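Local coordinates for pyruvate formate-lyase 2 (Archaeoglobus fulgidus, PDB 2F3O), which is a glycyl radical enzyme of unknown function, related to pyruvate formate-lyase and glycerol dehydratase and probably a lyase, at residues A[43-48]-A[199-204]; A[38-43]-A[508-513]; A[156-161]-A[259-264]; A[173-178]-A[520-525]. All blocks are in the same frame, centred on the assembly; numbering follows the deposited sequence.

Contact 1 (A[43-48]-A[199-204])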
loop_
_atom_site.group_PDB
_atom_site.type_symbol
_atom_site.label_atom_id
_atom_site.label_comp_id
_atom_site.label_asym_id
_atom_site.label_seq_id
_atom_site.Cartn_x
_atom_site.Cartn_y
_atom_site.Cartn_z
ATOM N N GLN A 43 -25.870 -3.231 15.130
ATOM C CA GLN A 43 -25.293 -3.933 16.273
ATOM C C GLN A 43 -25.089 -3.005 17.465
ATOM O O GLN A 43 -25.271 -3.408 18.621
ATOM C CB GLN A 43 -23.961 -4.553 15.884
ATOM C CG GLN A 43 -24.091 -5.734 14.959
ATOM C CD GLN A 43 -24.679 -6.931 15.647
ATOM O OE1 GLN A 43 -25.729 -7.417 15.254
ATOM N NE2 GLN A 43 -23.998 -7.417 16.684
ATOM N N ALA A 44 -24.719 -1.762 17.165
ATOM C CA ALA A 44 -24.520 -0.734 18.180
ATOM C C ALA A 44 -25.831 -0.410 18.853
ATOM O O ALA A 44 -25.922 -0.367 20.079
ATOM C CB ALA A 44 -23.939 0.519 17.547
ATOM N N LYS A 45 -26.846 -0.217 18.025
ATOM C CA LYS A 45 -28.159 0.177 18.479
ATOM C C LYS A 45 -28.856 -0.935 19.239
ATOM O O LYS A 45 -29.650 -0.663 20.141
ATOM C CB LYS A 45 -29.014 0.640 17.297
ATOM C CG LYS A 45 -28.688 2.055 16.869
ATOM C CD LYS A 45 -29.539 2.501 15.716
ATOM C CE LYS A 45 -29.245 3.952 15.381
ATOM N NZ LYS A 45 -30.129 4.426 14.295
ATOM N N ALA A 46 -28.546 -2.179 18.881
ATOM C CA ALA A 46 -29.080 -3.336 19.584
ATOM C C ALA A 46 -28.490 -3.463 20.975
ATOM O O ALA A 46 -29.229 -3.614 21.955
ATOM C CB ALA A 46 -28.834 -4.573 18.803
ATOM N N LEU A 47 -27.164 -3.371 21.054
ATOM C CA LEU A 47 -26.455 -3.412 22.319
ATOM C C LEU A 47 -26.952 -2.309 23.213
ATOM O O LEU A 47 -27.135 -2.543 24.406
ATOM C CB LEU A 47 -24.944 -3.264 22.105
ATOM C CG LEU A 47 -23.909 -3.678 23.173
ATOM C CD1 LEU A 47 -23.297 -2.488 23.836
ATOM C CD2 LEU A 47 -24.458 -4.662 24.202
ATOM N N LYS A 48 -27.175 -1.120 22.643
ATOM C CA LYS A 48 -27.630 0.008 23.436
ATOM C C LYS A 48 -28.981 -0.298 24.020
ATOM O O LYS A 48 -29.158 -0.188 25.235
ATOM C CB LYS A 48 -27.701 1.307 22.640
ATOM C CG LYS A 48 -28.410 2.418 23.418
ATOM C CD LYS A 48 -28.682 3.665 22.617
ATOM C CE LYS A 48 -27.524 4.638 22.756
ATOM N NZ LYS A 48 -27.912 6.039 22.426
ATOM N N ALA A 199 -19.377 3.488 17.424
ATOM C CA ALA A 199 -18.599 3.716 18.624
ATOM C C ALA A 199 -19.301 4.711 19.546
ATOM O O ALA A 199 -19.451 4.419 20.733
ATOM C CB ALA A 199 -17.212 4.203 18.265
ATOM N N LYS A 200 -19.731 5.853 18.984
ATOM C CA LYS A 200 -20.526 6.874 19.669
ATOM C C LYS A 200 -21.708 6.291 20.435
ATOM O O LYS A 200 -21.785 6.407 21.667
ATOM C CB LYS A 200 -21.082 7.849 18.633
ATOM C CG LYS A 200 -21.943 8.983 19.205
ATOM C CD LYS A 200 -22.582 9.772 18.108
ATOM C CE LYS A 200 -23.997 10.150 18.470
ATOM N NZ LYS A 200 -23.975 11.430 19.247
ATOM N N ILE A 201 -22.619 5.674 19.677
ATOM C CA ILE A 201 -23.769 4.934 20.195
ATOM C C ILE A 201 -23.384 3.966 21.320
ATOM O O ILE A 201 -23.952 4.003 22.410
ATOM C CB ILE A 201 -24.469 4.145 19.050
ATOM C CG1 ILE A 201 -25.094 5.115 18.050
ATOM C CG2 ILE A 201 -25.562 3.229 19.580
ATOM C CD1 ILE A 201 -25.705 4.451 16.824
ATOM N N VAL A 202 -22.394 3.129 21.062
ATOM C CA VAL A 202 -21.968 2.118 22.021
ATOM C C VAL A 202 -21.310 2.697 23.289
ATOM O O VAL A 202 -21.424 2.115 24.372
ATOM C CB VAL A 202 -21.099 1.058 21.292
ATOM C CG1 VAL A 202 -19.746 0.888 21.914
ATOM C CG2 VAL A 202 -21.852 -0.228 21.161
ATOM N N SER A 203 -20.669 3.856 23.162
ATOM C CA SER A 203 -20.130 4.551 24.323
ATOM C C SER A 203 -21.245 5.110 25.203
ATOM O O SER A 203 -21.223 4.935 26.421
ATOM C CB SER A 203 -19.209 5.684 23.888
ATOM O OG SER A 203 -18.167 5.174 23.080
ATOM N N GLU A 204 -22.210 5.772 24.563
ATOM C CA GLU A 204 -23.403 6.310 25.213
ATOM C C GLU A 204 -24.148 5.250 26.005
ATOM O O GLU A 204 -24.523 5.482 27.137
ATOM C CB GLU A 204 -24.347 6.912 24.171
ATOM C CG GLU A 204 -23.997 8.321 23.735
ATOM C CD GLU A 204 -24.572 8.661 22.364
ATOM O OE1 GLU A 204 -24.184 9.707 21.801
ATOM O OE2 GLU A 204 -25.407 7.880 21.837
#
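Ala44 and Val202, with CA atoms 5.4 Å apart, mark where two nearly parallel helical segments run side by side, their axes 8.5 Å apart and 7° from alignment. At this close approach the small Ala44 faces the other helix: its CB meets Ile201 CG2 at 3.8 Å. Ile201 is used at both branches, since its CD1 also lies 3.8 Å from Lys45 CG, against the extended chain whose amine goes on to a salt bridge with Glu37. Leu47 crosses Val202 obliquely, CD1 to CG2 at 3.8 Å. Lys48 bends at chi3 (-91°), which brings CE to 3.6 Å from Ile201 O; beyond it NZ makes a salt bridge to Glu204 OE2 at 3.2 Å, on its anti side, 22° out of the carboxylate plane. Lys200 NZ takes the syn lone pair of Glu204 OE1 at 3.1 Å, so one carboxylate serves two lysines. An alanine at Glu204 would probably leave Lys48 without its mate and take from Lys200 its firmer partner, leaving the long, weak pair with Glu176. Helix 22-34 lies against the 39-53 side of the pair and helix 168-184 against the 190-221 side, while helix 512-516 packs on Val202 and helix 250-267 touches Leu47.

Contact 2 (A[38-43]-A[508-513])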
loop_
_atom_site.group_PDB
_atom_site.type_symbol
_atom_site.label_atom_id
_atom_site.label_comp_id
_atom_site.label_asym_id
_atom_site.label_seq_id
_atom_site.Cartn_x
_atom_site.Cartn_y
_atom_site.Cartn_z
ATOM N N PRO A 38 -27.131 0.248 8.169
ATOM C CA PRO A 38 -25.778 -0.296 8.181
ATOM C C PRO A 38 -25.580 -1.238 9.352
ATOM O O PRO A 38 -25.775 -0.818 10.484
ATOM C CB PRO A 38 -24.919 0.951 8.385
ATOM C CG PRO A 38 -25.693 2.043 7.835
ATOM C CD PRO A 38 -27.106 1.720 8.065
ATOM N N MET A 39 -25.190 -2.486 9.076
ATOM C CA MET A 39 -25.122 -3.553 10.083
ATOM C C MET A 39 -24.349 -3.215 11.376
ATOM O O MET A 39 -24.762 -3.628 12.466
ATOM C CB MET A 39 -24.602 -4.840 9.452
ATOM C CG MET A 39 -24.527 -6.046 10.394
ATOM S SD MET A 39 -26.082 -6.509 11.217
ATOM C CE MET A 39 -26.911 -7.464 9.952
ATOM N N ILE A 40 -23.272 -2.427 11.277
ATOM C CA ILE A 40 -22.476 -2.095 12.470
ATOM C C ILE A 40 -23.227 -1.120 13.353
ATOM O O ILE A 40 -23.098 -1.173 14.573
ATOM C CB ILE A 40 -21.022 -1.590 12.123
ATOM C CG1 ILE A 40 -20.121 -1.531 13.356
ATOM C CG2 ILE A 40 -21.046 -0.261 11.432
ATOM C CD1 ILE A 40 -18.699 -1.190 13.042
ATOM N N ILE A 41 -24.046 -0.269 12.736
ATOM C CA ILE A 41 -24.889 0.647 13.473
ATOM C C ILE A 41 -26.038 -0.164 14.101
ATOM O O ILE A 41 -26.384 0.046 15.253
ATOM C CB ILE A 41 -25.361 1.784 12.566
ATOM C CG1 ILE A 41 -24.207 2.707 12.263
ATOM C CG2 ILE A 41 -26.388 2.632 13.207
ATOM C CD1 ILE A 41 -24.578 3.801 11.305
ATOM N N ARG A 42 -26.572 -1.145 13.374
ATOM C CA ARG A 42 -27.599 -2.032 13.923
ATOM C C ARG A 42 -27.113 -2.762 15.155
ATOM O O ARG A 42 -27.849 -2.863 16.133
ATOM C CB ARG A 42 -28.110 -3.036 12.890
ATOM C CG ARG A 42 -28.527 -2.367 11.618
ATOM C CD ARG A 42 -29.738 -2.972 10.982
ATOM N NE ARG A 42 -29.650 -4.381 10.644
ATOM C CZ ARG A 42 -30.515 -5.297 11.062
ATOM N NH1 ARG A 42 -31.527 -4.935 11.839
ATOM N NH2 ARG A 42 -30.374 -6.570 10.702
ATOM N N GLN A 43 -25.870 -3.231 15.130
ATOM C CA GLN A 43 -25.293 -3.933 16.273
ATOM C C GLN A 43 -25.089 -3.005 17.465
ATOM O O GLN A 43 -25.271 -3.408 18.621
ATOM C CB GLN A 43 -23.961 -4.553 15.884
ATOM C CG GLN A 43 -24.091 -5.734 14.959
ATOM C CD GLN A 43 -24.679 -6.931 15.647
ATOM O OE1 GLN A 43 -25.729 -7.417 15.254
ATOM N NE2 GLN A 43 -23.998 -7.417 16.684
ATOM N N VAL A 508 -22.030 -9.991 9.236
ATOM C CA VAL A 508 -23.355 -10.030 9.886
ATOM C C VAL A 508 -23.339 -9.830 11.397
ATOM O O VAL A 508 -24.386 -9.687 12.024
ATOM C CB VAL A 508 -24.168 -11.314 9.542
ATOM C CG1 VAL A 508 -23.832 -11.825 8.151
ATOM C CG2 VAL A 508 -23.939 -12.401 10.573
ATOM N N LYS A 509 -22.146 -9.809 11.971
ATOM C CA LYS A 509 -21.969 -9.649 13.403
ATOM C C LYS A 509 -20.661 -8.898 13.668
ATOM O O LYS A 509 -19.692 -9.464 14.211
ATOM C CB LYS A 509 -21.975 -11.041 14.056
ATOM C CG LYS A 509 -21.725 -11.144 15.569
ATOM C CD LYS A 509 -22.890 -10.688 16.342
ATOM C CE LYS A 509 -22.655 -10.924 17.803
ATOM N NZ LYS A 509 -23.373 -9.883 18.588
ATOM N N PRO A 510 -20.603 -7.619 13.260
ATOM C CA PRO A 510 -19.481 -6.861 13.807
ATOM C C PRO A 510 -19.762 -6.530 15.288
ATOM O O PRO A 510 -20.921 -6.530 15.722
ATOM C CB PRO A 510 -19.427 -5.605 12.935
ATOM C CG PRO A 510 -20.824 -5.435 12.423
ATOM C CD PRO A 510 -21.462 -6.801 12.382
ATOM N N THR A 511 -18.711 -6.318 16.070
ATOM C CA THR A 511 -18.874 -6.163 17.506
ATOM C C THR A 511 -18.202 -4.898 18.033
ATOM O O THR A 511 -17.093 -4.954 18.565
ATOM C CB THR A 511 -18.334 -7.395 18.238
ATOM O OG1 THR A 511 -16.975 -7.641 17.849
ATOM C CG2 THR A 511 -19.185 -8.629 17.910
ATOM N N PRO A 512 -18.877 -3.748 17.878
ATOM C CA PRO A 512 -18.334 -2.415 18.138
ATOM C C PRO A 512 -17.859 -2.118 19.553
ATOM O O PRO A 512 -16.873 -1.414 19.708
ATOM C CB PRO A 512 -19.504 -1.483 17.811
ATOM C CG PRO A 512 -20.427 -2.282 16.991
ATOM C CD PRO A 512 -20.263 -3.690 17.387
ATOM N N LEU A 513 -18.542 -2.593 20.582
ATOM C CA LEU A 513 -18.052 -2.324 21.945
ATOM C C LEU A 513 -16.707 -3.002 22.192
ATOM O O LEU A 513 -15.757 -2.335 22.643
ATOM C CB LEU A 513 -19.072 -2.711 23.021
ATOM C CG LEU A 513 -18.635 -2.513 24.474
ATOM C CD1 LEU A 513 -18.346 -1.063 24.770
ATOM C CD2 LEU A 513 -19.687 -3.053 25.433
#
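Met39 holds CG anti to its backbone N (chi1 -178°), which sets CG 3.7 Å from Pro510 CD, and Ile40 does the same with CG1 (chi1 -168°), which comes to rest 3.7 Å from Pro512 CG. Two proline rings thus receive the first turn of helix 39-53. Pro510 takes the larger share: its CG lies 3.7 Å from Ile40 CA, and Met39 crosses its ring at about a right angle. Beyond the ring, Met39 SD sits 3.7 Å from Val508 O. Gln43, one turn further on, brings CG to 3.4 Å from Pro510 O and offers NE2 to the same oxygen, Pro510 O, at 3.3 Å in a weak, bent bond (132° at the hydrogen). Lys509 NZ passes close to that NE2, but both are donors. The stronger polar ties of the two side chains lead outward, Gln43 OE1 to Tyr27 and the Lys509 amine to Glu80 and the carbonyl of Glu267. Helix 190-221 covers Ile40, helix 124-128 covers Val508, and helix 250-267 backs Pro512 and Leu513. Phe127 and Leu131 of the second subunit pack on Pro38 and Ile41, bringing the subunit interface next to this contact.

Contact 3 (A[156-161]-A[259-264])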
loop_
_atom_site.group_PDB
_atom_site.type_symbol
_atom_site.label_atom_id
_atom_site.label_comp_id
_atom_site.label_asym_id
_atom_site.label_seq_id
_atom_site.Cartn_x
_atom_site.Cartn_y
_atom_site.Cartn_z
ATOM N N VAL A 156 -10.980 -13.246 23.812
ATOM C CA VAL A 156 -9.951 -12.236 23.848
ATOM C C VAL A 156 -9.909 -11.699 25.259
ATOM O O VAL A 156 -10.955 -11.510 25.875
ATOM C CB VAL A 156 -10.215 -11.109 22.790
ATOM C CG1 VAL A 156 -11.644 -10.621 22.833
ATOM C CG2 VAL A 156 -9.231 -9.957 22.948
ATOM N N ALA A 157 -8.714 -11.533 25.807
ATOM C CA ALA A 157 -8.563 -10.736 26.998
ATOM C C ALA A 157 -8.686 -9.242 26.633
ATOM O O ALA A 157 -7.872 -8.697 25.884
ATOM C CB ALA A 157 -7.244 -11.023 27.668
ATOM N N VAL A 158 -9.731 -8.616 27.169
ATOM C CA VAL A 158 -10.075 -7.216 26.988
ATOM C C VAL A 158 -8.992 -6.270 27.469
ATOM O O VAL A 158 -8.434 -6.448 28.547
ATOM C CB VAL A 158 -11.319 -6.939 27.816
ATOM C CG1 VAL A 158 -11.738 -5.500 27.711
ATOM C CG2 VAL A 158 -12.431 -7.863 27.396
ATOM N N ASN A 159 -8.673 -5.264 26.667
ATOM C CA ASN A 159 -7.647 -4.314 27.064
ATOM C C ASN A 159 -8.164 -3.305 28.100
ATOM O O ASN A 159 -8.476 -2.161 27.765
ATOM C CB ASN A 159 -7.110 -3.601 25.836
ATOM C CG ASN A 159 -5.803 -2.880 26.087
ATOM O OD1 ASN A 159 -5.439 -2.586 27.228
ATOM N ND2 ASN A 159 -5.102 -2.541 24.998
ATOM N N TYR A 160 -8.229 -3.731 29.357
ATOM C CA TYR A 160 -8.603 -2.830 30.431
ATOM C C TYR A 160 -7.681 -1.646 30.675
ATOM O O TYR A 160 -8.187 -0.545 30.876
ATOM C CB TYR A 160 -8.966 -3.575 31.715
ATOM C CG TYR A 160 -10.300 -4.251 31.545
ATOM C CD1 TYR A 160 -10.408 -5.624 31.535
ATOM C CD2 TYR A 160 -11.441 -3.502 31.325
ATOM C CE1 TYR A 160 -11.629 -6.238 31.339
ATOM C CE2 TYR A 160 -12.665 -4.101 31.123
ATOM C CZ TYR A 160 -12.756 -5.469 31.125
ATOM O OH TYR A 160 -13.969 -6.073 30.930
ATOM N N PRO A 161 -6.343 -1.833 30.629
ATOM C CA PRO A 161 -5.547 -0.615 30.772
ATOM C C PRO A 161 -5.734 0.480 29.702
ATOM O O PRO A 161 -5.532 1.648 30.017
ATOM C CB PRO A 161 -4.100 -1.132 30.800
ATOM C CG PRO A 161 -4.146 -2.467 30.283
ATOM C CD PRO A 161 -5.483 -3.023 30.561
ATOM N N LEU A 259 -18.292 -3.479 35.041
ATOM C CA LEU A 259 -19.398 -2.974 34.246
ATOM C C LEU A 259 -19.192 -3.282 32.770
ATOM O O LEU A 259 -20.079 -3.888 32.152
ATOM C CB LEU A 259 -19.666 -1.490 34.473
ATOM C CG LEU A 259 -20.555 -1.214 35.700
ATOM C CD1 LEU A 259 -20.581 0.281 36.077
ATOM C CD2 LEU A 259 -21.979 -1.783 35.602
ATOM N N VAL A 260 -18.025 -2.931 32.217
ATOM C CA VAL A 260 -17.772 -3.229 30.800
ATOM C C VAL A 260 -17.689 -4.740 30.540
ATOM O O VAL A 260 -18.179 -5.230 29.525
ATOM C CB VAL A 260 -16.614 -2.380 30.169
ATOM C CG1 VAL A 260 -15.879 -1.632 31.205
ATOM C CG2 VAL A 260 -15.670 -3.217 29.307
ATOM N N GLN A 261 -17.164 -5.479 31.507
ATOM C CA GLN A 261 -17.169 -6.919 31.421
ATOM C C GLN A 261 -18.590 -7.497 31.280
ATOM O O GLN A 261 -18.830 -8.328 30.400
ATOM C CB GLN A 261 -16.431 -7.506 32.613
ATOM C CG GLN A 261 -16.326 -8.985 32.594
ATOM C CD GLN A 261 -15.219 -9.501 31.728
ATOM O OE1 GLN A 261 -14.458 -8.743 31.119
ATOM N NE2 GLN A 261 -15.114 -10.819 31.673
ATOM N N SER A 262 -19.535 -7.026 32.095
ATOM C CA SER A 262 -20.932 -7.487 31.982
ATOM C C SER A 262 -21.598 -6.967 30.707
ATOM O O SER A 262 -22.460 -7.631 30.130
ATOM C CB SER A 262 -21.764 -7.081 33.217
ATOM O OG SER A 262 -22.172 -5.714 33.176
ATOM N N ALA A 263 -21.186 -5.774 30.286
ATOM C CA ALA A 263 -21.705 -5.158 29.087
ATOM C C ALA A 263 -21.302 -5.981 27.880
ATOM O O ALA A 263 -22.140 -6.294 27.036
ATOM C CB ALA A 263 -21.202 -3.721 28.957
ATOM N N LEU A 264 -20.025 -6.376 27.844
ATOM C CA LEU A 264 -19.444 -7.132 26.722
ATOM C C LEU A 264 -20.187 -8.409 26.504
ATOM O O LEU A 264 -20.317 -8.859 25.371
ATOM C CB LEU A 264 -17.969 -7.450 26.952
ATOM C CG LEU A 264 -17.134 -6.235 26.568
ATOM C CD1 LEU A 264 -15.694 -6.384 26.963
ATOM C CD2 LEU A 264 -17.268 -5.949 25.100
#
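Val158 and Tyr160 flank an inverse gamma turn centred on Asn159, the tight bend that takes strand 156-157 into helix 160-164, and both residues lean on helix 250-267 in the buried interior. The Tyr160 hydroxyl donates to Gln261 OE1 at 2.7 Å. That oxygen lies at the ring's edge, in its plane, and accepts on a lone pair with an angle of 138° at the carbonyl. Ring and amide are turned 48° from one another. Gln261 puts CG anti to its backbone N (chi1 -178°) and bends at chi2; its NE2 is satisfied by Ile273 O and Gln333 OE1, so the amide is gripped at both ends. Beside the hydroxyl, Tyr160 CE2 meets Val260 CG2 tip to tip at 3.6 Å. Val158 CG1 lies 3.5 Å above one face of the ring, offset toward its rim, while Val158 CG2 touches Leu264 CD1 at 3.6 Å. Asn159 caps helix 160-164 through OD1 to Tyr162 N. In the fold, parallel strands 156-157 and 273-274 are joined by a long, all-helical connection, in the manner of a beta-alpha-beta crossover with several helices, and Val158 and Tyr160, just past the first strand, hold its last helix.

Contact 4 (A[173-178]-A[520-525])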
loop_
_atom_site.group_PDB
_atom_site.type_symbol
_atom_site.label_atom_id
_atom_site.label_comp_id
_atom_site.label_asym_id
_atom_site.label_seq_id
_atom_site.Cartn_x
_atom_site.Cartn_y
_atom_site.Cartn_z
ATOM N N GLU A 173 -16.634 11.487 23.018
ATOM C CA GLU A 173 -16.184 12.773 22.504
ATOM C C GLU A 173 -15.211 12.650 21.335
ATOM O O GLU A 173 -15.233 13.476 20.420
ATOM C CB GLU A 173 -15.538 13.591 23.606
ATOM C CG GLU A 173 -16.505 14.068 24.660
ATOM C CD GLU A 173 -15.785 14.728 25.820
ATOM O OE1 GLU A 173 -14.676 15.280 25.613
ATOM O OE2 GLU A 173 -16.332 14.692 26.931
ATOM N N GLU A 174 -14.361 11.629 21.370
ATOM C CA GLU A 174 -13.364 11.456 20.329
ATOM C C GLU A 174 -14.042 10.982 19.068
ATOM O O GLU A 174 -13.700 11.450 17.988
ATOM C CB GLU A 174 -12.220 10.528 20.775
ATOM C CG GLU A 174 -10.962 10.510 19.857
ATOM C CD GLU A 174 -10.291 11.885 19.644
ATOM O OE1 GLU A 174 -10.248 12.685 20.597
ATOM O OE2 GLU A 174 -9.780 12.161 18.530
ATOM N N SER A 175 -15.038 10.107 19.226
ATOM C CA SER A 175 -15.867 9.661 18.107
ATOM C C SER A 175 -16.552 10.844 17.480
ATOM O O SER A 175 -16.627 10.924 16.253
ATOM C CB SER A 175 -16.939 8.662 18.525
ATOM O OG SER A 175 -16.376 7.467 18.998
ATOM N N GLU A 176 -17.028 11.766 18.321
ATOM C CA GLU A 176 -17.650 12.991 17.825
ATOM C C GLU A 176 -16.704 13.908 17.069
ATOM O O GLU A 176 -17.099 14.442 16.036
ATOM C CB GLU A 176 -18.397 13.738 18.922
ATOM C CG GLU A 176 -19.844 13.276 19.063
ATOM C CD GLU A 176 -20.456 13.545 20.434
ATOM O OE1 GLU A 176 -19.745 14.030 21.357
ATOM O OE2 GLU A 176 -21.665 13.253 20.582
ATOM N N ARG A 177 -15.465 14.070 17.544
ATOM C CA ARG A 177 -14.475 14.875 16.798
ATOM C C ARG A 177 -14.209 14.208 15.464
ATOM O O ARG A 177 -14.158 14.887 14.440
ATOM C CB ARG A 177 -13.140 15.080 17.540
ATOM C CG ARG A 177 -13.213 15.868 18.836
ATOM C CD ARG A 177 -11.901 15.749 19.644
ATOM N NE ARG A 177 -12.043 16.154 21.058
ATOM C CZ ARG A 177 -12.138 15.319 22.109
ATOM N NH1 ARG A 177 -12.108 14.002 21.950
ATOM N NH2 ARG A 177 -12.266 15.800 23.350
ATOM N N ARG A 178 -14.082 12.881 15.481
ATOM C CA ARG A 178 -13.764 12.104 14.287
ATOM C C ARG A 178 -14.902 12.004 13.288
ATOM O O ARG A 178 -14.652 11.921 12.097
ATOM C CB ARG A 178 -13.262 10.705 14.661
ATOM C CG ARG A 178 -11.903 10.766 15.300
ATOM C CD ARG A 178 -11.338 9.441 15.730
ATOM N NE ARG A 178 -10.247 9.734 16.649
ATOM C CZ ARG A 178 -9.065 9.127 16.684
ATOM N NH1 ARG A 178 -8.764 8.133 15.849
ATOM N NH2 ARG A 178 -8.181 9.528 17.579
ATOM N N ASP A 520 -5.535 -0.723 18.456
ATOM C CA ASP A 520 -5.571 -0.289 17.063
ATOM C C ASP A 520 -6.985 -0.152 16.452
ATOM O O ASP A 520 -7.168 0.676 15.588
ATOM C CB ASP A 520 -4.534 -1.010 16.189
ATOM C CG ASP A 520 -3.103 -0.707 16.615
ATOM O OD1 ASP A 520 -2.914 -0.118 17.689
ATOM O OD2 ASP A 520 -2.164 -1.056 15.871
ATOM N N CYS A 521 -7.986 -0.885 16.939
ATOM C CA CYS A 521 -9.330 -0.833 16.324
ATOM C C CYS A 521 -9.969 0.524 16.285
ATOM O O CYS A 521 -10.361 0.991 15.212
ATOM C CB CYS A 521 -10.319 -1.730 17.032
ATOM S SG CYS A 521 -10.145 -3.453 16.692
ATOM N N PHE A 522 -10.101 1.130 17.466
ATOM C CA PHE A 522 -10.705 2.450 17.598
ATOM C C PHE A 522 -9.861 3.487 16.869
ATOM O O PHE A 522 -10.395 4.302 16.128
ATOM C CB PHE A 522 -10.904 2.848 19.069
ATOM C CG PHE A 522 -11.458 4.236 19.246
ATOM C CD1 PHE A 522 -12.796 4.499 18.996
ATOM C CD2 PHE A 522 -10.640 5.294 19.627
ATOM C CE1 PHE A 522 -13.306 5.757 19.136
ATOM C CE2 PHE A 522 -11.151 6.558 19.757
ATOM C CZ PHE A 522 -12.488 6.785 19.517
ATOM N N GLU A 523 -8.546 3.444 17.060
ATOM C CA GLU A 523 -7.681 4.434 16.418
ATOM C C GLU A 523 -7.645 4.339 14.888
ATOM O O GLU A 523 -7.592 5.357 14.214
ATOM C CB GLU A 523 -6.271 4.406 17.010
ATOM C CG GLU A 523 -6.198 5.072 18.382
ATOM C CD GLU A 523 -6.253 6.593 18.288
ATOM O OE1 GLU A 523 -6.635 7.254 19.300
ATOM O OE2 GLU A 523 -5.899 7.110 17.193
ATOM N N LYS A 524 -7.720 3.129 14.348
ATOM C CA LYS A 524 -7.774 2.942 12.897
ATOM C C LYS A 524 -9.202 3.063 12.328
ATOM O O LYS A 524 -9.385 3.181 11.112
ATOM C CB LYS A 524 -7.145 1.604 12.479
ATOM C CG LYS A 524 -5.661 1.504 12.737
ATOM C CD LYS A 524 -4.957 0.733 11.631
ATOM C CE LYS A 524 -3.477 0.491 11.945
ATOM N NZ LYS A 524 -2.817 1.702 12.504
ATOM N N GLY A 525 -10.203 3.013 13.203
ATOM C CA GLY A 525 -11.583 3.130 12.775
ATOM C C GLY A 525 -12.089 1.925 12.019
ATOM O O GLY A 525 -12.932 2.053 11.136
#
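Phe522 presents its ring edge to helix 168-184: Ser175 OG and Glu174 CB both lie in the plane of the ring, the hydroxyl 3.5 Å from Phe522 CE1 and the methylene 4.0 Å from Phe522 CZ. The Glu174 carboxylate stands nearly perpendicular to the ring, 80° from it. Phe171 and Tyr196 each meet Phe522 in an edge-to-face stack, while Ser175 OG itself is bonded to Phe171 O. The second flat group is the Arg178 guanidinium, carried out on a chain extended as far as NE. Glu174 OE2 lies in its plane and is gripped side-on by two nitrogens, Arg178 NE at 3.1 Å and Arg178 NH2 at 3.2 Å. Glu523 comes from across the contact with its carboxylate turned 81° to the guanidinium, and its bonds are weak; the closest joins Arg178 NH2 to Glu523 OE1 at 3.2 Å. Arg178 NH1 also bonds the hydroxyl of Tyr196. Arg177 NH1 makes a weak, charge-assisted bond to Glu174 OE1, and Arg177 NH2 pairs with Glu173. An alanine at Arg178 would probably leave Glu523 without its counter-charge and Glu174 relying on its weak bond to Arg177, with two carboxylates only 5.9 Å apart (Glu174 OE2 to Glu523 OE1) no longer screened from each other. Ion-pair networks of this kind are common on proteins from hyperthermophiles, and here one reaches across through Glu523 to the short helix 521-524, which closes in a Schellman motif with Gly525, at positive phi, as its C-prime residue.

How the contacts relate
Contact 3 is the buried one, its centre about 15 Å from that of the chain, and it relies on apolar packing and one sound hydrogen bond. Contacts 1, 2 and 4 lie further out and are partly buried; contact 4, its centre about 29 Å from the chain's, is the outermost and the richest in ion pairs. Contacts 1 and 2 share Gln43 and helix 39-53, one set against a parallel helix, the other against prolines. Leu513 joins three of them, touching Val202 and Leu47 of contact 1 and Leu264 and Ala263 of contact 3. Contact 1 meets contact 4 through Ala199 on Ser175, whereas contact 4 touches neither contact 2 nor contact 3.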